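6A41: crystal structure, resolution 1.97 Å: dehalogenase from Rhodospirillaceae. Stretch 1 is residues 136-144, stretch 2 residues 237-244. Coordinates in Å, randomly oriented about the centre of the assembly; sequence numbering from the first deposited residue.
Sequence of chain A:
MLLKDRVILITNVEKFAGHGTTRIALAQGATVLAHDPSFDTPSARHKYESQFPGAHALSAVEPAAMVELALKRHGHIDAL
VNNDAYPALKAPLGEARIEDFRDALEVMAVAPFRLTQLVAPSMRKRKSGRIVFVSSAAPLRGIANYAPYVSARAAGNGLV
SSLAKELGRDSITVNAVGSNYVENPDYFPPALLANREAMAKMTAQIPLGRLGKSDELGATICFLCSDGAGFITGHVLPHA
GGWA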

# COMPACT_ATOMS: atom_id res chain seq x y z
N SER A 136 2.23 4.55 -14.45
CA SER A 136 0.86 4.19 -14.47
C SER A 136 0.32 3.84 -13.13
O SER A 136 1.10 3.28 -12.32
CB SER A 136 0.63 3.05 -15.45
OG SER A 136 -0.69 2.57 -15.39
N ALA A 137 -0.93 4.21 -12.83
CA ALA A 137 -1.62 3.71 -11.64
C ALA A 137 -2.08 2.22 -11.78
O ALA A 137 -2.60 1.65 -10.82
CB ALA A 137 -2.83 4.59 -11.20
N ALA A 138 -2.00 1.66 -12.99
CA ALA A 138 -2.60 0.40 -13.19
C ALA A 138 -2.14 -0.70 -12.19
O ALA A 138 -2.99 -1.42 -11.69
CB ALA A 138 -2.38 -0.13 -14.56
N PRO A 139 -0.82 -0.76 -11.86
CA PRO A 139 -0.39 -1.78 -10.89
C PRO A 139 -1.03 -1.67 -9.54
O PRO A 139 -1.06 -2.68 -8.80
CB PRO A 139 1.11 -1.53 -10.77
CG PRO A 139 1.45 -0.88 -12.02
CD PRO A 139 0.31 -0.01 -12.35
N LEU A 140 -1.57 -0.49 -9.20
CA LEU A 140 -2.20 -0.32 -7.87
C LEU A 140 -3.55 -1.05 -7.78
O LEU A 140 -4.11 -1.17 -6.67
CB LEU A 140 -2.38 1.18 -7.55
CG LEU A 140 -1.00 1.87 -7.43
CD1 LEU A 140 -1.22 3.43 -7.36
CD2 LEU A 140 -0.12 1.26 -6.37
N ARG A 141 -4.14 -1.39 -8.88
CA ARG A 141 -5.40 -2.13 -8.91
C ARG A 141 -5.36 -3.44 -9.71
O ARG A 141 -6.17 -4.37 -9.42
CB ARG A 141 -6.49 -1.24 -9.51
CG ARG A 141 -6.89 -0.02 -8.68
CD ARG A 141 -7.59 -0.45 -7.39
NE ARG A 141 -7.89 0.69 -6.49
CZ ARG A 141 -7.09 1.16 -5.52
NH1 ARG A 141 -5.89 0.66 -5.30
NH2 ARG A 141 -7.51 2.15 -4.73
N GLY A 142 -4.55 -3.51 -10.78
CA GLY A 142 -4.55 -4.65 -11.64
C GLY A 142 -5.64 -4.56 -12.71
O GLY A 142 -6.73 -3.92 -12.54
N ILE A 143 -5.32 -5.15 -13.84
CA ILE A 143 -6.24 -5.08 -14.98
C ILE A 143 -6.23 -6.45 -15.66
O ILE A 143 -5.20 -6.81 -16.24
CB ILE A 143 -5.89 -3.96 -16.01
CG1 ILE A 143 -5.69 -2.59 -15.36
CG2 ILE A 143 -6.93 -3.84 -17.14
CD1 ILE A 143 -5.20 -1.49 -16.33
N ALA A 144 -7.40 -7.09 -15.72
CA ALA A 144 -7.52 -8.39 -16.40
C ALA A 144 -7.16 -8.21 -17.88
O ALA A 144 -7.51 -7.18 -18.49
CB ALA A 144 -8.89 -8.99 -16.26
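Stretch 2, residues 237-244: LPHAGGWA

The C-terminal tail of this dehalogenase packs against a distant loop without one clear hydrogen bond between the two segments, and its centrepiece is an arginine that meets the tail through both its aliphatic carbons and its flat guanidinium. CG of Arg141 stands over the face of the Trp243 six-membered ring, 4.1 Å from the centroid and 17° off the normal, a CH-pi contact. Farther along the same side chain, the guanidinium lays one face over CA of Ala244, which lies 3.5 Å from NH2 of Arg141. Within its own stretch NH1 of Arg141 donates a hydrogen bond to O of Leu140 (2.9 Å).

The example illustrates how two segments can meet through shape when backbone hydrogen bonds are made within each. Residues 137-140 adopt helical angles. O of Ala138 accepts from N of Arg141 at 3.0 Å, and N of Gly142 donates to O of Ala138 at 2.8 Å. Stretch 2 enters as a strand through His239, then reverses in a type I' turn from Ala240 to Trp243, closed by N of Trp243 bonding to O of Ala240 at 3.0 Å. Gly241 and Gly242 supply the positive phi angles that such a turn requires.

The reversal brings the chain end back over the loop. Ala137 faces Pro238 across a CA-CA distance of 5.7 Å, and Leu140 faces Ala244 at 6.2 Å between CA atoms, so the segments advance in broadly the same sense, although the turn interrupts stretch 2 between the two pairings. Ala137 points its CB toward the tail, where it meets CB of Ala240 (4.2 Å) and CB of Ala244 (4.0 Å). Leu140 touches both limbs of the tail, its CD1 3.8 Å from CG of Pro238 and its CB 3.9 Å from CB of Ala244. The indole of Trp243 presents its edge to the loop as well: CZ3 lies 3.6 Å from O of Ala137 and 3.9 Å from CA of Ala138.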

# COMPACT_ATOMS: atom_id res chain seq x y z
N LEU A 237 2.92 8.59 -6.88
CA LEU A 237 1.78 9.47 -6.67
C LEU A 237 0.68 9.13 -7.69
O LEU A 237 0.79 9.44 -8.90
CB LEU A 237 2.21 10.90 -6.76
CG LEU A 237 1.27 12.05 -6.79
CD1 LEU A 237 0.21 11.80 -5.81
CD2 LEU A 237 2.04 13.36 -6.47
N PRO A 238 -0.41 8.49 -7.24
CA PRO A 238 -1.54 8.21 -8.13
C PRO A 238 -2.25 9.43 -8.65
O PRO A 238 -2.52 10.41 -7.91
CB PRO A 238 -2.46 7.33 -7.30
CG PRO A 238 -1.60 7.04 -6.11
CD PRO A 238 -0.75 8.18 -5.87
N HIS A 239 -2.45 9.44 -9.96
CA HIS A 239 -3.02 10.56 -10.67
C HIS A 239 -4.03 10.00 -11.66
O HIS A 239 -3.82 9.96 -12.80
CB HIS A 239 -1.92 11.35 -11.35
CG HIS A 239 -2.39 12.62 -11.95
ND1 HIS A 239 -2.99 12.65 -13.19
CD2 HIS A 239 -2.39 13.89 -11.49
CE1 HIS A 239 -3.30 13.92 -13.48
NE2 HIS A 239 -2.93 14.69 -12.49
N ALA A 240 -5.18 9.59 -11.09
CA ALA A 240 -6.17 8.86 -11.81
C ALA A 240 -7.58 9.14 -11.35
O ALA A 240 -8.42 8.26 -11.46
CB ALA A 240 -5.88 7.40 -11.65
N GLY A 241 -7.86 10.36 -10.88
CA GLY A 241 -9.19 10.74 -10.54
C GLY A 241 -9.84 9.96 -9.41
O GLY A 241 -11.04 9.84 -9.37
N GLY A 242 -9.03 9.38 -8.57
CA GLY A 242 -9.51 8.48 -7.49
C GLY A 242 -9.62 6.96 -7.83
O GLY A 242 -9.92 6.18 -6.95
N TRP A 243 -9.31 6.61 -9.06
CA TRP A 243 -9.45 5.23 -9.51
C TRP A 243 -8.46 4.34 -8.73
O TRP A 243 -8.77 3.16 -8.50
CB TRP A 243 -9.25 5.18 -11.02
CG TRP A 243 -9.31 3.85 -11.64
CD1 TRP A 243 -10.43 3.25 -12.20
CD2 TRP A 243 -8.20 2.97 -11.88
NE1 TRP A 243 -10.09 2.01 -12.66
CE2 TRP A 243 -8.72 1.84 -12.56
CE3 TRP A 243 -6.81 3.04 -11.58
CZ2 TRP A 243 -7.94 0.74 -12.92
CZ3 TRP A 243 -6.00 1.93 -11.95
CH2 TRP A 243 -6.58 0.81 -12.65
N ALA A 244 -7.32 4.90 -8.27
CA ALA A 244 -6.37 4.23 -7.31
C ALA A 244 -5.80 5.28 -6.27
O ALA A 244 -5.99 6.54 -6.83
CB ALA A 244 -5.22 3.73 -8.10